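Local coordinates for RIM-binding protein, isoform F (Drosophila melanogaster, PDB 6Q9M) that couples synaptic vesicle recruitment to release sites at the active zone, probably using its central fibronectin type III array as a binding scaffold, at residues 44-49 / 73-78; 219-224 / 264-269; 155-160 / 204-209. All blocks are in the same frame, centred on the assembly; numbering follows the deposited sequence.

Contact 1: 44-49 / 73-78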
ATOM      1  N   VAL A  44       1.510  21.052  -0.747  1.00 48.61           N
ATOM      2  CA  VAL A  44       0.379  20.794   0.137  1.00 47.34           C
ATOM      3  C   VAL A  44      -0.770  20.262  -0.698  1.00 52.36           C
ATOM      4  O   VAL A  44      -1.170  20.888  -1.688  1.00 59.89           O
ATOM      5  CB  VAL A  44      -0.031  22.057   0.901  1.00 50.26           C
ATOM      6  CG1 VAL A  44      -1.089  21.710   1.927  1.00 45.04           C
ATOM      7  CG2 VAL A  44       1.192  22.659   1.571  1.00 57.95           C
ATOM      8  N   TYR A  45      -1.288  19.100  -0.313  1.00 53.80           N
ATOM      9  CA  TYR A  45      -2.391  18.448  -1.006  1.00 54.67           C
ATOM     10  C   TYR A  45      -3.618  18.371  -0.114  1.00 56.00           C
ATOM     11  O   TYR A  45      -3.510  18.231   1.109  1.00 56.17           O
ATOM     12  CB  TYR A  45      -2.023  17.040  -1.444  1.00 52.49           C
ATOM     13  CG  TYR A  45      -0.931  16.993  -2.481  1.00 54.56           C
ATOM     14  CD1 TYR A  45       0.399  17.148  -2.116  1.00 58.98           C
ATOM     15  CD2 TYR A  45      -1.228  16.799  -3.821  1.00 49.50           C
ATOM     16  CE1 TYR A  45       1.398  17.110  -3.049  1.00 61.34           C
ATOM     17  CE2 TYR A  45      -0.224  16.760  -4.763  1.00 58.69           C
ATOM     18  CZ  TYR A  45       1.089  16.914  -4.367  1.00 61.45           C
ATOM     19  OH  TYR A  45       2.108  16.876  -5.290  1.00 74.67           O
ATOM     20  N   VAL A  46      -4.790  18.440  -0.744  1.00 59.38           N
ATOM     21  CA  VAL A  46      -6.062  18.186  -0.076  1.00 55.44           C
ATOM     22  C   VAL A  46      -6.828  17.190  -0.938  1.00 55.43           C
ATOM     23  O   VAL A  46      -7.074  17.451  -2.122  1.00 63.22           O
ATOM     24  CB  VAL A  46      -6.870  19.483   0.135  1.00 57.41           C
ATOM     25  CG1 VAL A  46      -8.228  19.187   0.728  1.00 55.52           C
ATOM     26  CG2 VAL A  46      -6.110  20.442   1.047  1.00 55.41           C
ATOM     27  N   ASP A  47      -7.177  16.049  -0.351  1.00 53.67           N
ATOM     28  CA  ASP A  47      -7.769  14.920  -1.070  1.00 55.65           C
ATOM     29  C   ASP A  47      -7.060  14.675  -2.398  1.00 62.29           C
ATOM     30  O   ASP A  47      -7.686  14.500  -3.443  1.00 70.81           O
ATOM     31  CB  ASP A  47      -9.268  15.113  -1.283  1.00 59.66           C
ATOM     32  CG  ASP A  47      -9.976  15.620  -0.035  1.00 68.43           C
ATOM     33  OD1 ASP A  47      -9.524  15.288   1.081  1.00 66.73           O
ATOM     34  OD2 ASP A  47     -10.981  16.359  -0.169  1.00 71.90           O
ATOM     35  N   GLY A  48      -5.731  14.693  -2.361  1.00 62.85           N
ATOM     36  CA  GLY A  48      -4.945  14.388  -3.536  1.00 62.80           C
ATOM     37  C   GLY A  48      -4.693  15.533  -4.496  1.00 66.99           C
ATOM     38  O   GLY A  48      -3.904  15.362  -5.430  1.00 66.56           O
ATOM     39  N   VAL A  49      -5.339  16.688  -4.322  1.00 65.56           N
ATOM     40  CA  VAL A  49      -5.176  17.824  -5.230  1.00 67.27           C
ATOM     41  C   VAL A  49      -4.154  18.794  -4.641  1.00 63.64           C
ATOM     42  O   VAL A  49      -4.254  19.179  -3.468  1.00 60.41           O
ATOM     43  CB  VAL A  49      -6.521  18.529  -5.476  1.00 72.77           C
ATOM     44  CG1 VAL A  49      -6.327  19.775  -6.320  1.00 75.41           C
ATOM     45  CG2 VAL A  49      -7.507  17.583  -6.136  1.00 74.06           C
ATOM     46  N   HIS A  73     -11.768  15.569   5.172  1.00 61.07           N
ATOM     47  CA  HIS A  73     -10.697  15.792   4.211  1.00 61.42           C
ATOM     48  C   HIS A  73      -9.417  15.122   4.681  1.00 63.75           C
ATOM     49  O   HIS A  73      -9.183  14.973   5.882  1.00 65.26           O
ATOM     50  CB  HIS A  73     -10.426  17.289   4.002  1.00 54.64           C
ATOM     51  CG  HIS A  73     -11.559  18.019   3.364  1.00 61.19           C
ATOM     52  ND1 HIS A  73     -11.855  17.906   2.024  1.00 63.51           N
ATOM     53  CD2 HIS A  73     -12.487  18.852   3.888  1.00 63.91           C
ATOM     54  CE1 HIS A  73     -12.912  18.647   1.746  1.00 66.67           C
ATOM     55  NE2 HIS A  73     -13.311  19.235   2.859  1.00 67.93           N
ATOM     56  N   ARG A  74      -8.570  14.763   3.718  1.00 60.16           N
ATOM     57  CA  ARG A  74      -7.220  14.299   3.997  1.00 57.18           C
ATOM     58  C   ARG A  74      -6.247  15.352   3.501  1.00 58.28           C
ATOM     59  O   ARG A  74      -6.250  15.694   2.310  1.00 58.72           O
ATOM     60  CB  ARG A  74      -6.922  12.962   3.329  1.00 49.91           C
ATOM     61  CG  ARG A  74      -5.475  12.527   3.581  1.00 49.49           C
ATOM     62  CD  ARG A  74      -5.105  11.229   2.889  1.00 49.04           C
ATOM     63  NE  ARG A  74      -5.844  10.095   3.429  1.00 51.71           N
ATOM     64  CZ  ARG A  74      -5.541   9.474   4.575  1.00 54.31           C
ATOM     65  NH1 ARG A  74      -4.526   9.881   5.318  1.00 55.85           N
ATOM     66  NH2 ARG A  74      -6.266   8.446   4.978  1.00 52.35           N
ATOM     67  N   ILE A  75      -5.436  15.878   4.412  1.00 55.24           N
ATOM     68  CA  ILE A  75      -4.402  16.841   4.066  1.00 47.96           C
ATOM     69  C   ILE A  75      -3.045  16.192   4.219  1.00 46.24           C
ATOM     70  O   ILE A  75      -2.806  15.434   5.170  1.00 57.27           O
ATOM     71  CB  ILE A  75      -4.540  18.100   4.933  1.00 53.40           C
ATOM     72  CG1 ILE A  75      -5.967  18.630   4.704  1.00 61.96           C
ATOM     73  CG2 ILE A  75      -3.413  19.114   4.586  1.00 50.64           C
ATOM     74  CD1 ILE A  75      -6.273  19.949   5.324  1.00 68.29           C
ATOM     75  N   SER A  76      -2.154  16.500   3.290  1.00 41.94           N
ATOM     76  CA  SER A  76      -0.850  15.867   3.286  1.00 51.04           C
ATOM     77  C   SER A  76       0.164  16.865   2.751  1.00 49.22           C
ATOM     78  O   SER A  76      -0.195  17.768   1.994  1.00 53.49           O
ATOM     79  CB  SER A  76      -0.892  14.582   2.453  1.00 54.54           C
ATOM     80  OG  SER A  76      -0.899  14.917   1.074  1.00 65.49           O
ATOM     81  N   VAL A  77       1.425  16.709   3.153  1.00 51.13           N
ATOM     82  CA  VAL A  77       2.506  17.579   2.699  1.00 44.75           C
ATOM     83  C   VAL A  77       3.661  16.730   2.182  1.00 55.03           C
ATOM     84  O   VAL A  77       4.062  15.740   2.812  1.00 52.80           O
ATOM     85  CB  VAL A  77       2.995  18.521   3.823  1.00 42.51           C
ATOM     86  CG1 VAL A  77       4.066  19.475   3.292  1.00 41.86           C
ATOM     87  CG2 VAL A  77       1.824  19.311   4.431  1.00 42.14           C
ATOM     88  N   ARG A  78       4.204  17.133   1.039  1.00 50.82           N
ATOM     89  CA  ARG A  78       5.271  16.405   0.378  1.00 47.77           C
ATOM     90  C   ARG A  78       6.503  17.279   0.272  1.00 59.07           C
ATOM     91  O   ARG A  78       6.409  18.458  -0.096  1.00 58.09           O
ATOM     92  CB  ARG A  78       4.854  15.968  -1.023  1.00 45.16           C
ATOM     93  CG  ARG A  78       3.731  14.964  -1.047  1.00 45.04           C
ATOM     94  CD  ARG A  78       3.614  14.316  -2.408  1.00 47.47           C
ATOM     95  NE  ARG A  78       2.218  14.035  -2.696  1.00 61.71           N
ATOM     96  CZ  ARG A  78       1.770  13.501  -3.825  1.00 68.02           C
ATOM     97  NH1 ARG A  78       2.622  13.175  -4.792  1.00 72.34           N
ATOM     98  NH2 ARG A  78       0.466  13.293  -3.975  1.00 61.06           N
TER
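Y45 and R78 stack near one end of an antiparallel strand pair. The R78 guanidinium lies over one face of the Y45 ring, with the two planes 16° apart. R78 NE comes closest, 3.2 Å from Y45 CE1. R78 CZ sits 3.9 Å from the centroid of the Y45 ring, a cation-pi contact. R78 NE also makes a salt bridge to D89 OD2, which S76 OG hydrogen-bonds as well. An alanine at Y45 would probably leave the R78 guanidinium without its aromatic support and more able to turn about its D89 contact.

At the other end, with CG beside the backbone N (chi1 -44°), the D47 carboxylate turns to H73 and R74. Its OD2 offers the syn lone pair to H73 ND1 at 2.8 Å, and the carboxylate is nearly coplanar with the imidazole. Its OD1 takes the R74 backbone N at 2.9 Å. On the face opposite Y45 and S76, V46 and I75 lie side by side, CG2 to CG1 at 4.1 Å. I75 and V44 also pack on I26 of strand 23-29.

The chemistry is divided: apolar branches join the sandwich core, while two N-H donors grip the D47 carboxylate and probably stabilise its charge.

Contact 2: 219-224 / 264-269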
ATOM      1  N   ALA A 219     -17.278 -16.521 -20.224  1.00105.65           N
ATOM      2  CA  ALA A 219     -17.549 -17.128 -21.522  1.00104.07           C
ATOM      3  C   ALA A 219     -16.669 -16.509 -22.606  1.00 99.16           C
ATOM      4  O   ALA A 219     -16.500 -15.288 -22.668  1.00 96.20           O
ATOM      5  CB  ALA A 219     -19.023 -16.959 -21.893  1.00 98.72           C
ATOM      6  N   GLY A 220     -16.111 -17.367 -23.468  1.00 96.40           N
ATOM      7  CA  GLY A 220     -15.301 -16.920 -24.566  1.00 90.55           C
ATOM      8  C   GLY A 220     -16.128 -16.238 -25.641  1.00 92.94           C
ATOM      9  O   GLY A 220     -17.334 -16.010 -25.481  1.00 91.82           O
ATOM     10  N   PRO A 221     -15.471 -15.875 -26.748  1.00 91.64           N
ATOM     11  CA  PRO A 221     -16.214 -15.267 -27.869  1.00 93.24           C
ATOM     12  C   PRO A 221     -17.407 -16.086 -28.343  1.00 94.02           C
ATOM     13  O   PRO A 221     -18.528 -15.565 -28.386  1.00 88.34           O
ATOM     14  CB  PRO A 221     -15.151 -15.134 -28.970  1.00 77.03           C
ATOM     15  CG  PRO A 221     -13.880 -15.734 -28.418  1.00 87.32           C
ATOM     16  CD  PRO A 221     -14.014 -15.815 -26.939  1.00 86.14           C
ATOM     17  N   GLN A 222     -17.210 -17.366 -28.651  1.00 94.01           N
ATOM     18  CA  GLN A 222     -18.260 -18.192 -29.232  1.00100.35           C
ATOM     19  C   GLN A 222     -18.863 -19.115 -28.181  1.00104.13           C
ATOM     20  O   GLN A 222     -18.237 -19.452 -27.172  1.00 99.66           O
ATOM     21  CB  GLN A 222     -17.721 -19.039 -30.389  1.00 86.12           C
ATOM     22  CG  GLN A 222     -17.219 -18.253 -31.572  1.00 83.45           C
ATOM     23  CD  GLN A 222     -18.239 -17.234 -32.064  1.00 96.96           C
ATOM     24  OE1 GLN A 222     -19.424 -17.549 -32.202  1.00 90.23           O
ATOM     25  NE2 GLN A 222     -17.782 -16.006 -32.326  1.00 83.90           N
ATOM     26  N   ASP A 223     -20.099 -19.529 -28.448  1.00110.34           N
ATOM     27  CA  ASP A 223     -20.826 -20.382 -27.520  1.00113.97           C
ATOM     28  C   ASP A 223     -20.096 -21.707 -27.334  1.00109.63           C
ATOM     29  O   ASP A 223     -19.442 -22.216 -28.249  1.00106.45           O
ATOM     30  CB  ASP A 223     -22.250 -20.610 -28.023  1.00122.43           C
ATOM     31  CG  ASP A 223     -22.945 -19.310 -28.376  1.00134.18           C
ATOM     32  OD1 ASP A 223     -22.504 -18.258 -27.858  1.00131.30           O
ATOM     33  OD2 ASP A 223     -23.918 -19.333 -29.169  1.00142.03           O
ATOM     34  N   GLY A 224     -20.195 -22.251 -26.121  1.00106.61           N
ATOM     35  CA  GLY A 224     -19.499 -23.468 -25.776  1.00109.26           C
ATOM     36  C   GLY A 224     -18.022 -23.305 -25.521  1.00113.79           C
ATOM     37  O   GLY A 224     -17.294 -24.302 -25.526  1.00126.09           O
ATOM     38  N   HIS A 264      -3.771 -16.965 -19.992  1.00 66.51           N
ATOM     39  CA  HIS A 264      -5.144 -17.337 -20.288  1.00 72.54           C
ATOM     40  C   HIS A 264      -5.182 -18.648 -21.050  1.00 76.24           C
ATOM     41  O   HIS A 264      -4.201 -19.067 -21.671  1.00 76.37           O
ATOM     42  CB  HIS A 264      -5.858 -16.261 -21.102  1.00 62.67           C
ATOM     43  CG  HIS A 264      -5.427 -16.216 -22.531  1.00 65.78           C
ATOM     44  ND1 HIS A 264      -4.262 -15.600 -22.933  1.00 68.37           N
ATOM     45  CD2 HIS A 264      -6.002 -16.707 -23.654  1.00 69.12           C
ATOM     46  CE1 HIS A 264      -4.138 -15.709 -24.244  1.00 65.61           C
ATOM     47  NE2 HIS A 264      -5.182 -16.373 -24.707  1.00 69.35           N
ATOM     48  N   ALA A 265      -6.356 -19.267 -21.019  1.00 71.16           N
ATOM     49  CA  ALA A 265      -6.646 -20.450 -21.806  1.00 77.20           C
ATOM     50  C   ALA A 265      -8.096 -20.362 -22.239  1.00 82.28           C
ATOM     51  O   ALA A 265      -8.954 -19.956 -21.449  1.00 83.52           O
ATOM     52  CB  ALA A 265      -6.408 -21.734 -20.989  1.00 67.19           C
ATOM     53  N   LEU A 266      -8.363 -20.728 -23.493  1.00 90.18           N
ATOM     54  CA  LEU A 266      -9.719 -20.788 -24.043  1.00 87.87           C
ATOM     55  C   LEU A 266      -9.965 -22.186 -24.596  1.00 94.19           C
ATOM     56  O   LEU A 266      -9.325 -22.586 -25.574  1.00 93.67           O
ATOM     57  CB  LEU A 266      -9.906 -19.733 -25.125  1.00 80.51           C
ATOM     58  CG  LEU A 266     -10.991 -19.978 -26.171  1.00 80.83           C
ATOM     59  CD1 LEU A 266     -12.325 -19.828 -25.515  1.00 77.44           C
ATOM     60  CD2 LEU A 266     -10.849 -18.970 -27.280  1.00 80.71           C
ATOM     61  N   ILE A 267     -10.897 -22.921 -23.994  1.00103.04           N
ATOM     62  CA  ILE A 267     -11.158 -24.309 -24.363  1.00115.73           C
ATOM     63  C   ILE A 267     -12.553 -24.413 -24.957  1.00122.73           C
ATOM     64  O   ILE A 267     -13.452 -23.632 -24.625  1.00128.45           O
ATOM     65  CB  ILE A 267     -10.995 -25.292 -23.174  1.00123.89           C
ATOM     66  CG1 ILE A 267     -11.954 -24.992 -21.995  1.00130.94           C
ATOM     67  CG2 ILE A 267      -9.557 -25.297 -22.680  1.00119.98           C
ATOM     68  CD1 ILE A 267     -13.408 -25.476 -22.156  1.00142.07           C
ATOM     69  N   ASP A 268     -12.718 -25.354 -25.880  1.00128.39           N
ATOM     70  CA  ASP A 268     -14.037 -25.714 -26.375  1.00131.70           C
ATOM     71  C   ASP A 268     -14.513 -26.906 -25.558  1.00132.07           C
ATOM     72  O   ASP A 268     -13.890 -27.971 -25.596  1.00129.94           O
ATOM     73  CB  ASP A 268     -14.017 -26.047 -27.867  1.00135.68           C
ATOM     74  CG  ASP A 268     -15.416 -26.199 -28.441  1.00143.04           C
ATOM     75  OD1 ASP A 268     -16.044 -27.257 -28.202  1.00150.16           O
ATOM     76  OD2 ASP A 268     -15.894 -25.256 -29.111  1.00140.13           O
ATOM     77  N   ILE A 269     -15.607 -26.719 -24.812  1.00141.18           N
ATOM     78  CA  ILE A 269     -16.121 -27.778 -23.940  1.00149.82           C
ATOM     79  C   ILE A 269     -16.379 -29.069 -24.702  1.00161.95           C
ATOM     80  O   ILE A 269     -16.208 -30.165 -24.150  1.00168.12           O
ATOM     81  CB  ILE A 269     -17.395 -27.302 -23.205  1.00146.28           C
ATOM     82  CG1 ILE A 269     -18.476 -26.873 -24.203  1.00145.31           C
ATOM     83  CG2 ILE A 269     -17.060 -26.177 -22.235  1.00139.63           C
ATOM     84  CD1 ILE A 269     -19.652 -27.826 -24.304  1.00145.99           C
TER
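The backbones of G224 and I269 meet in a single hydrogen bond, I269 N to G224 O at 3.0 Å, while the rest of segment 219-224 runs beside strand 264-268 without pairing with it. The bond is fairly straight.

The side chain of I269 crowds the same oxygen. Its CG1 lies between the backbone N and the carbonyl carbon (chi1 58°), and it stands only 3.1 Å from G224 O. This is tight for a carbon. G224 itself has a positive phi (76°), a conformation that glycine adopts easily.

With CG anti to the backbone N (chi1 -171°), the D268 carboxylate lies beside G224 O, with D268 OD2 at 4.0 Å, without bonding it. The other oxygen, OD1, accepts the backbone N of G270 and, weakly, that of K271. The G270 bond forms an Asx turn where the strand ends.

L266 makes the second patch of contact. Its CD1 lies 4.3 Å from G220 CA. Its CD2 is 4.5 Å from P221 CD, a loose apolar touch at the surface. A side chain on G220 would point toward this leucine, and a CB there would clash with CD1. L266 also rests on T225 and L227 of strand 225-231, while T225 OG1 bonds Q222 O within the loop.

Strand 225-231 lies between 215-219 and 264-268 in one antiparallel sheet. Segment 219-224 thus holds the turn joining the first two strands, reaching toward the third. This arrangement is consistent with the A-B-E sheet of a fibronectin type III-like or immunoglobulin-like sandwich, with the A-B loop beside the end of strand E.

Contact 3: 155-160 / 204-209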
ATOM      1  N   LEU A 155       8.010 -15.711   9.379  1.00 38.98           N
ATOM      2  CA  LEU A 155       6.865 -16.427   8.843  1.00 50.74           C
ATOM      3  C   LEU A 155       7.288 -17.805   8.337  1.00 54.09           C
ATOM      4  O   LEU A 155       8.463 -18.070   8.084  1.00 59.37           O
ATOM      5  CB  LEU A 155       6.204 -15.629   7.713  1.00 52.11           C
ATOM      6  CG  LEU A 155       5.883 -14.152   7.991  1.00 52.63           C
ATOM      7  CD1 LEU A 155       5.037 -13.553   6.894  1.00 51.78           C
ATOM      8  CD2 LEU A 155       5.188 -13.985   9.324  1.00 47.31           C
ATOM      9  N   ALA A 156       6.329 -18.679   8.236  1.00 49.92           N
ATOM     10  CA  ALA A 156       6.489 -20.013   7.686  1.00 55.62           C
ATOM     11  C   ALA A 156       6.026 -20.033   6.230  1.00 52.59           C
ATOM     12  O   ALA A 156       5.162 -19.240   5.838  1.00 47.69           O
ATOM     13  CB  ALA A 156       5.690 -21.034   8.506  1.00 48.21           C
ATOM     14  N   PRO A 157       6.574 -20.911   5.390  1.00 53.93           N
ATOM     15  CA  PRO A 157       6.200 -20.888   3.971  1.00 58.86           C
ATOM     16  C   PRO A 157       4.795 -21.429   3.763  1.00 56.66           C
ATOM     17  O   PRO A 157       4.260 -22.182   4.580  1.00 53.35           O
ATOM     18  CB  PRO A 157       7.245 -21.794   3.302  1.00 62.57           C
ATOM     19  CG  PRO A 157       8.069 -22.412   4.434  1.00 54.25           C
ATOM     20  CD  PRO A 157       7.395 -22.089   5.725  1.00 53.45           C
ATOM     21  N   SER A 158       4.194 -21.016   2.645  1.00 59.83           N
ATOM     22  CA  SER A 158       2.887 -21.525   2.215  1.00 68.08           C
ATOM     23  C   SER A 158       1.824 -21.407   3.309  1.00 65.40           C
ATOM     24  O   SER A 158       0.978 -22.287   3.478  1.00 77.74           O
ATOM     25  CB  SER A 158       3.004 -22.972   1.731  1.00 68.23           C
ATOM     26  OG  SER A 158       2.033 -23.231   0.740  1.00 80.22           O
ATOM     27  N   THR A 159       1.851 -20.302   4.048  1.00 55.90           N
ATOM     28  CA  THR A 159       1.020 -20.119   5.228  1.00 58.52           C
ATOM     29  C   THR A 159       0.251 -18.817   5.118  1.00 56.78           C
ATOM     30  O   THR A 159       0.768 -17.816   4.603  1.00 62.01           O
ATOM     31  CB  THR A 159       1.850 -20.086   6.530  1.00 63.11           C
ATOM     32  OG1 THR A 159       2.676 -21.254   6.614  1.00 63.32           O
ATOM     33  CG2 THR A 159       0.925 -20.015   7.749  1.00 50.25           C
ATOM     34  N   GLN A 160      -0.978 -18.836   5.617  1.00 57.48           N
ATOM     35  CA  GLN A 160      -1.860 -17.687   5.544  1.00 62.52           C
ATOM     36  C   GLN A 160      -1.668 -16.794   6.752  1.00 62.98           C
ATOM     37  O   GLN A 160      -1.597 -17.271   7.885  1.00 62.03           O
ATOM     38  CB  GLN A 160      -3.317 -18.123   5.469  1.00 63.34           C
ATOM     39  CG  GLN A 160      -3.796 -18.303   4.060  1.00 81.60           C
ATOM     40  CD  GLN A 160      -4.632 -19.538   3.921  1.00 92.83           C
ATOM     41  OE1 GLN A 160      -4.845 -20.265   4.891  1.00100.93           O
ATOM     42  NE2 GLN A 160      -5.108 -19.796   2.715  1.00100.17           N
ATOM     43  N   LEU A 204       5.086 -17.562   0.230  1.00 83.19           N
ATOM     44  CA  LEU A 204       5.454 -18.409  -0.897  1.00 81.83           C
ATOM     45  C   LEU A 204       5.855 -19.802  -0.405  1.00 84.11           C
ATOM     46  O   LEU A 204       6.112 -20.026   0.781  1.00 79.03           O
ATOM     47  CB  LEU A 204       6.588 -17.779  -1.703  1.00 72.62           C
ATOM     48  CG  LEU A 204       6.391 -16.370  -2.269  1.00 84.47           C
ATOM     49  CD1 LEU A 204       7.650 -15.955  -2.977  1.00 82.30           C
ATOM     50  CD2 LEU A 204       5.193 -16.283  -3.220  1.00 70.24           C
ATOM     51  N   THR A 205       5.973 -20.728  -1.352  1.00 89.97           N
ATOM     52  CA  THR A 205       6.288 -22.121  -1.055  1.00 88.41           C
ATOM     53  C   THR A 205       7.792 -22.339  -1.127  1.00 83.35           C
ATOM     54  O   THR A 205       8.462 -21.851  -2.039  1.00 89.73           O
ATOM     55  CB  THR A 205       5.571 -23.075  -2.016  1.00 91.56           C
ATOM     56  OG1 THR A 205       4.209 -22.651  -2.192  1.00 95.15           O
ATOM     57  CG2 THR A 205       5.567 -24.495  -1.449  1.00 91.86           C
ATOM     58  N   LYS A 206       8.315 -23.063  -0.142  1.00 91.41           N
ATOM     59  CA  LYS A 206       9.755 -23.232   0.012  1.00103.33           C
ATOM     60  C   LYS A 206      10.388 -23.910  -1.197  1.00110.32           C
ATOM     61  O   LYS A 206      11.202 -23.307  -1.907  1.00124.90           O
ATOM     62  CB  LYS A 206      10.033 -24.034   1.283  1.00114.76           C
ATOM     63  CG  LYS A 206       9.218 -25.331   1.357  1.00128.12           C
ATOM     64  CD  LYS A 206       8.620 -25.604   2.731  1.00135.44           C
ATOM     65  CE  LYS A 206       7.358 -26.452   2.600  1.00138.04           C
ATOM     66  NZ  LYS A 206       6.218 -25.658   2.029  1.00133.91           N
ATOM     67  N   GLY A 207      10.045 -25.170  -1.441  1.00104.71           N
ATOM     68  CA  GLY A 207      10.747 -25.929  -2.463  1.00104.87           C
ATOM     69  C   GLY A 207      10.075 -26.122  -3.800  1.00105.22           C
ATOM     70  O   GLY A 207      10.690 -26.665  -4.723  1.00114.83           O
ATOM     71  N   LEU A 208       8.819 -25.729  -3.909  1.00 96.67           N
ATOM     72  CA  LEU A 208       8.077 -26.004  -5.121  1.00 95.54           C
ATOM     73  C   LEU A 208       7.399 -24.752  -5.657  1.00 93.94           C
ATOM     74  O   LEU A 208       7.186 -23.781  -4.913  1.00 94.67           O
ATOM     75  CB  LEU A 208       7.042 -27.098  -4.858  1.00 99.85           C
ATOM     76  CG  LEU A 208       7.537 -28.533  -5.040  1.00112.38           C
ATOM     77  CD1 LEU A 208       8.359 -29.014  -3.851  1.00124.59           C
ATOM     78  CD2 LEU A 208       6.390 -29.427  -5.324  1.00117.26           C
ATOM     79  N   PRO A 209       7.087 -24.727  -6.955  1.00 77.68           N
ATOM     80  CA  PRO A 209       6.496 -23.521  -7.541  1.00 74.44           C
ATOM     81  C   PRO A 209       5.214 -23.073  -6.862  1.00 72.83           C
ATOM     82  O   PRO A 209       4.608 -23.797  -6.072  1.00 74.13           O
ATOM     83  CB  PRO A 209       6.197 -23.944  -8.979  1.00 74.34           C
ATOM     84  CG  PRO A 209       7.087 -25.082  -9.261  1.00 77.69           C
ATOM     85  CD  PRO A 209       7.688 -25.591  -7.978  1.00 81.85           C
TER
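S158 N gives a hydrogen bond to L204 O at 2.9 Å. The bond is bent, 145° at the hydrogen, and the donor stands above the carbonyl plane. P157 CB lies 3.3 Å from the same oxygen.

K206 crosses P157 at about a right angle, with its CD 3.7 Å from P157 CG. Its chain bends at chi2 and chi4. These bends bring NZ back beside the loop, 4.2 Å from S158 CB. S158 OG and T205 OG1 are 3.7 Å apart and do not bond. T205 OG1 is hydrogen-bonded to D210 OD1 instead.

The next shell holds both loops in place. Within 155-160, T159 OG1 donates to P157 O at 2.7 Å, from above the carbonyl plane. T203 OG1 bridges the loops by bonding A156 O and T159 N. The backbone of L155 is hydrogen-bonded to S116 and that of L204 to T114, and C115 packs on P157.

Y161 OH bonds A156 N, five residues back, in the loop before its own strand. This is the tyrosine corner of the E-F loop, a hallmark of fibronectin type III domains. Here the chain leaving the last strand of the second domain passes beside that corner on its way to the third.

Overall arrangement
Contacts 1 and 2 lie in the first and third domains, and contact 3 where the second leads into the third. Along the chain contact 1 comes first, contact 3 next and contact 2 last. Contact 1 joins two inner strands of a four-stranded sheet. Contact 3 follows strand 198-202, on the other side of the chain's centre from contact 1. Contact 2 lies on a three-stranded sheet. Centres of contacts 1 and 3 are about 39 Å apart, those of contacts 2 and 3 about 33 Å, and those of contacts 1 and 2 about 47 Å. In this series of beta domains, contact 3 probably helps set how the second and third are placed.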